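Local coordinates for TrwG protein (Bartonella grahamii, PDB 4NHF) that is a VirB8-family component of a bacterial type IV secretion system, whose soluble domain probably takes part in assembling the transport machinery, at residues L54-Y59 and Q81-I86. Numbering follows the deposited sequence.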
ATOM      1  N   LEU A  54       6.925  -5.098   3.004  1.00 12.79           N
ATOM      2  CA  LEU A  54       5.818  -5.590   2.164  1.00 13.20           C
ATOM      3  C   LEU A  54       5.983  -5.194   0.694  1.00 13.87           C
ATOM      4  O   LEU A  54       5.703  -6.025  -0.198  1.00 14.18           O
ATOM      5  CB  LEU A  54       4.430  -5.147   2.608  1.00 13.23           C
ATOM      6  CG  LEU A  54       3.997  -5.667   3.968  1.00 13.51           C
ATOM      7  CD1 LEU A  54       2.650  -5.057   4.356  1.00 13.92           C
ATOM      8  CD2 LEU A  54       3.999  -7.177   3.964  1.00 13.91           C
ATOM      9  N   ASN A  55       6.463  -3.989   0.422  1.00 13.79           N
ATOM     10  CA  ASN A  55       6.688  -3.624  -0.981  1.00 14.48           C
ATOM     11  C   ASN A  55       7.966  -4.218  -1.579  1.00 14.76           C
ATOM     12  O   ASN A  55       7.985  -4.642  -2.735  1.00 14.59           O
ATOM     13  CB  ASN A  55       6.689  -2.125  -1.164  1.00 14.41           C
ATOM     14  CG  ASN A  55       5.281  -1.579  -1.234  1.00 15.19           C
ATOM     15  OD1 ASN A  55       4.651  -1.574  -2.309  1.00 15.90           O
ATOM     16  ND2 ASN A  55       4.771  -1.117  -0.096  1.00 15.22           N
ATOM     17  N   ARG A  56       9.045  -4.187  -0.807  1.00 14.31           N
ATOM     18  CA  ARG A  56      10.286  -4.651  -1.373  1.00 14.57           C
ATOM     19  C   ARG A  56      10.325  -6.186  -1.600  1.00 14.87           C
ATOM     20  O   ARG A  56      10.953  -6.630  -2.541  1.00 14.70           O
ATOM     21  CB  ARG A  56      11.452  -4.174  -0.522  1.00 14.43           C
ATOM     22  CG  ARG A  56      12.792  -4.725  -0.951  1.00 15.10           C
ATOM     23  CD  ARG A  56      13.925  -3.983  -0.263  1.00 15.32           C
ATOM     24  NE  ARG A  56      15.214  -4.551  -0.674  1.00 16.11           N
ATOM     25  CZ  ARG A  56      16.406  -3.964  -0.646  1.00 16.35           C
ATOM     26  NH1 ARG A  56      16.581  -2.705  -0.269  1.00 16.28           N
ATOM     27  NH2 ARG A  56      17.461  -4.660  -1.060  1.00 16.84           N
ATOM     28  N   GLU A  57       9.709  -6.964  -0.719  1.00 14.72           N
ATOM     29  CA  GLU A  57       9.891  -8.404  -0.735  1.00 15.71           C
ATOM     30  C   GLU A  57       8.795  -9.102  -1.502  1.00 15.73           C
ATOM     31  O   GLU A  57       8.946 -10.242  -1.859  1.00 16.48           O
ATOM     32  CB  GLU A  57      10.000  -8.950   0.708  1.00 16.08           C
ATOM     33  CG  GLU A  57      11.223  -8.434   1.484  1.00 15.87           C
ATOM     34  CD  GLU A  57      12.564  -8.885   0.935  1.00 16.89           C
ATOM     35  OE1 GLU A  57      12.649  -9.857   0.181  1.00 17.15           O
ATOM     36  OE2 GLU A  57      13.563  -8.240   1.267  1.00 18.01           O
ATOM     37  N   ASN A  58       7.696  -8.398  -1.785  1.00 15.57           N
ATOM     38  CA  ASN A  58       6.564  -8.938  -2.583  1.00 15.90           C
ATOM     39  C   ASN A  58       6.983  -9.109  -4.048  1.00 16.53           C
ATOM     40  O   ASN A  58       7.771  -8.316  -4.538  1.00 16.35           O
ATOM     41  CB  ASN A  58       5.394  -7.940  -2.525  1.00 15.96           C
ATOM     42  CG  ASN A  58       4.091  -8.506  -3.112  1.00 16.59           C
ATOM     43  OD1 ASN A  58       3.645  -9.597  -2.744  1.00 17.43           O
ATOM     44  ND2 ASN A  58       3.501  -7.780  -4.007  1.00 16.51           N
ATOM     45  N   TYR A  59       6.461 -10.120  -4.766  1.00 17.08           N
ATOM     46  CA  TYR A  59       6.554 -10.106  -6.229  1.00 17.92           C
ATOM     47  C   TYR A  59       5.184 -10.452  -6.762  1.00 18.24           C
ATOM     48  O   TYR A  59       4.655 -11.498  -6.385  1.00 18.11           O
ATOM     49  CB  TYR A  59       7.575 -11.119  -6.809  1.00 18.79           C
ATOM     50  CG  TYR A  59       7.584 -10.997  -8.285  1.00 19.64           C
ATOM     51  CD1 TYR A  59       8.246  -9.949  -8.905  1.00 19.68           C
ATOM     52  CD2 TYR A  59       6.828 -11.834  -9.060  1.00 20.73           C
ATOM     53  CE1 TYR A  59       8.169  -9.775 -10.257  1.00 20.84           C
ATOM     54  CE2 TYR A  59       6.763 -11.685 -10.410  1.00 21.76           C
ATOM     55  CZ  TYR A  59       7.456 -10.667 -11.024  1.00 21.66           C
ATOM     56  OH  TYR A  59       7.390 -10.567 -12.412  1.00 22.65           O
ATOM     57  N   GLN A  81      20.180   1.367  -5.177  1.00 22.61           N
ATOM     58  CA  GLN A  81      21.030   0.676  -6.128  1.00 24.65           C
ATOM     59  C   GLN A  81      21.143  -0.794  -5.799  1.00 23.65           C
ATOM     60  O   GLN A  81      21.217  -1.598  -6.688  1.00 24.03           O
ATOM     61  CB  GLN A  81      22.427   1.311  -6.214  1.00 26.77           C
ATOM     62  CG  GLN A  81      22.424   2.730  -6.782  1.00 28.87           C
ATOM     63  CD  GLN A  81      21.816   2.808  -8.172  1.00 30.73           C
ATOM     64  OE1 GLN A  81      20.959   3.664  -8.459  1.00 35.51           O
ATOM     65  NE2 GLN A  81      22.181   1.877  -9.003  1.00 30.93           N
ATOM     66  N   GLU A  82      21.163  -1.129  -4.518  1.00 23.00           N
ATOM     67  CA  GLU A  82      21.145  -2.525  -4.101  1.00 22.78           C
ATOM     68  C   GLU A  82      19.854  -3.174  -4.510  1.00 21.85           C
ATOM     69  O   GLU A  82      19.883  -4.266  -5.072  1.00 22.83           O
ATOM     70  CB  GLU A  82      21.347  -2.657  -2.623  1.00 22.53           C
ATOM     71  CG  GLU A  82      22.766  -2.301  -2.241  1.00 24.07           C
ATOM     72  CD  GLU A  82      22.933  -1.881  -0.769  1.00 24.22           C
ATOM     73  OE1 GLU A  82      21.936  -1.810   0.009  1.00 22.55           O
ATOM     74  OE2 GLU A  82      24.100  -1.609  -0.389  1.00 26.33           O
ATOM     75  N   TYR A  83      18.733  -2.484  -4.322  1.00 20.72           N
ATOM     76  CA  TYR A  83      17.408  -3.015  -4.689  1.00 19.71           C
ATOM     77  C   TYR A  83      17.290  -3.172  -6.202  1.00 21.01           C
ATOM     78  O   TYR A  83      16.836  -4.206  -6.686  1.00 19.82           O
ATOM     79  CB  TYR A  83      16.277  -2.105  -4.151  1.00 18.96           C
ATOM     80  CG  TYR A  83      14.904  -2.496  -4.672  1.00 18.32           C
ATOM     81  CD1 TYR A  83      14.291  -3.687  -4.287  1.00 18.13           C
ATOM     82  CD2 TYR A  83      14.221  -1.666  -5.524  1.00 18.34           C
ATOM     83  CE1 TYR A  83      13.029  -4.049  -4.774  1.00 17.86           C
ATOM     84  CE2 TYR A  83      12.972  -2.008  -6.044  1.00 18.28           C
ATOM     85  CZ  TYR A  83      12.365  -3.184  -5.652  1.00 18.16           C
ATOM     86  OH  TYR A  83      11.112  -3.486  -6.137  1.00 18.51           O
ATOM     87  N   TYR A  84      17.739  -2.169  -6.960  1.00 22.28           N
ATOM     88  CA  TYR A  84      17.687  -2.295  -8.413  1.00 24.56           C
ATOM     89  C   TYR A  84      18.407  -3.510  -9.006  1.00 26.40           C
ATOM     90  O   TYR A  84      17.989  -4.066 -10.032  1.00 26.32           O
ATOM     91  CB  TYR A  84      18.225  -1.035  -9.091  1.00 25.66           C
ATOM     92  CG  TYR A  84      17.468   0.238  -8.825  1.00 26.09           C
ATOM     93  CD1 TYR A  84      16.133   0.223  -8.444  1.00 25.36           C
ATOM     94  CD2 TYR A  84      18.093   1.480  -9.007  1.00 27.50           C
ATOM     95  CE1 TYR A  84      15.435   1.394  -8.255  1.00 26.06           C
ATOM     96  CE2 TYR A  84      17.399   2.650  -8.814  1.00 28.37           C
ATOM     97  CZ  TYR A  84      16.066   2.598  -8.426  1.00 27.04           C
ATOM     98  OH  TYR A  84      15.364   3.746  -8.231  1.00 27.90           O
ATOM     99  N   LYS A  85      19.485  -3.919  -8.357  1.00 28.22           N
ATOM    100  CA  LYS A  85      20.236  -5.072  -8.798  1.00 29.98           C
ATOM    101  C   LYS A  85      19.367  -6.299  -8.877  1.00 28.71           C
ATOM    102  O   LYS A  85      19.552  -7.094  -9.758  1.00 27.21           O
ATOM    103  CB  LYS A  85      21.458  -5.312  -7.897  1.00 32.68           C
ATOM    104  CG  LYS A  85      22.630  -4.440  -8.280  1.00 36.35           C
ATOM    105  CD  LYS A  85      23.467  -3.986  -7.093  1.00 40.41           C
ATOM    106  CE  LYS A  85      24.212  -5.119  -6.414  1.00 42.62           C
ATOM    107  NZ  LYS A  85      25.108  -4.516  -5.370  1.00 44.72           N
ATOM    108  N   ILE A  86      18.387  -6.433  -7.989  1.00 27.33           N
ATOM    109  CA  ILE A  86      17.464  -7.591  -8.033  1.00 27.43           C
ATOM    110  C   ILE A  86      16.632  -7.657  -9.327  1.00 28.04           C
ATOM    111  O   ILE A  86      16.220  -8.737  -9.819  1.00 27.07           O
ATOM    112  CB  ILE A  86      16.510  -7.513  -6.846  1.00 27.29           C
ATOM    113  CG1 ILE A  86      17.292  -7.642  -5.546  1.00 27.44           C
ATOM    114  CG2 ILE A  86      15.433  -8.585  -6.962  1.00 27.80           C
ATOM    115  CD1 ILE A  86      16.447  -7.364  -4.334  1.00 28.11           C
TER
HETATM  116  O   HOH W   1       9.575  -5.179  -5.075  1.00 14.57           O
HETATM  117  O   HOH W   2      19.411  -2.887   0.289  1.00 15.57           O
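Arg56, near the end of helix 42-57, faces Tyr83 on helix 77-86, and their CA atoms, 8.0 Å apart, are the nearest CA pair across the two segments. Arg56 and Tyr83 reach past each other in opposite directions. With CG anti to the backbone N (chi1 174°) and the chain extended as far as NE, Arg56 runs alongside the tyrosine: its CG lies 3.8 Å from CD1 of Tyr83, and farther out its NE is equally close to that ring atom. The guanidinium ends up beyond the ring, with CB of Tyr83 over the centre of one face, 3.9 Å above the plane. Guanidinium and ring planes are 59° apart, so this is not a parallel stack. CD1 of Ile86 adds an oblique contact to Arg56 NH2 at the margin.

No direct hydrogen bond joins the segments; two waters do. One accepts from Arg56 NH1 at 2.9 Å and donates to OE1 of Glu82; NH1 also bonds to the hydroxyl of Tyr52, one turn back on the same helix. At the other end of the contact, a second water lies between Tyr83 OH and the carbonyl O of Asn55, hydrogen-bonded to both. Thr71 of helix 64-73 touches both Arg56 and Tyr83, and Tyr170 touches Arg56. The contact joins helix 42-57, which packs on the antiparallel sheet, to helix 77-86 in the helical layer of the NTF2-like VirB8 domain. The pairing thus lets the arginine's aliphatic stem pack against an aromatic ring, while a water links its polar end to Glu82, whose negative charge probably adds some longer-range attraction.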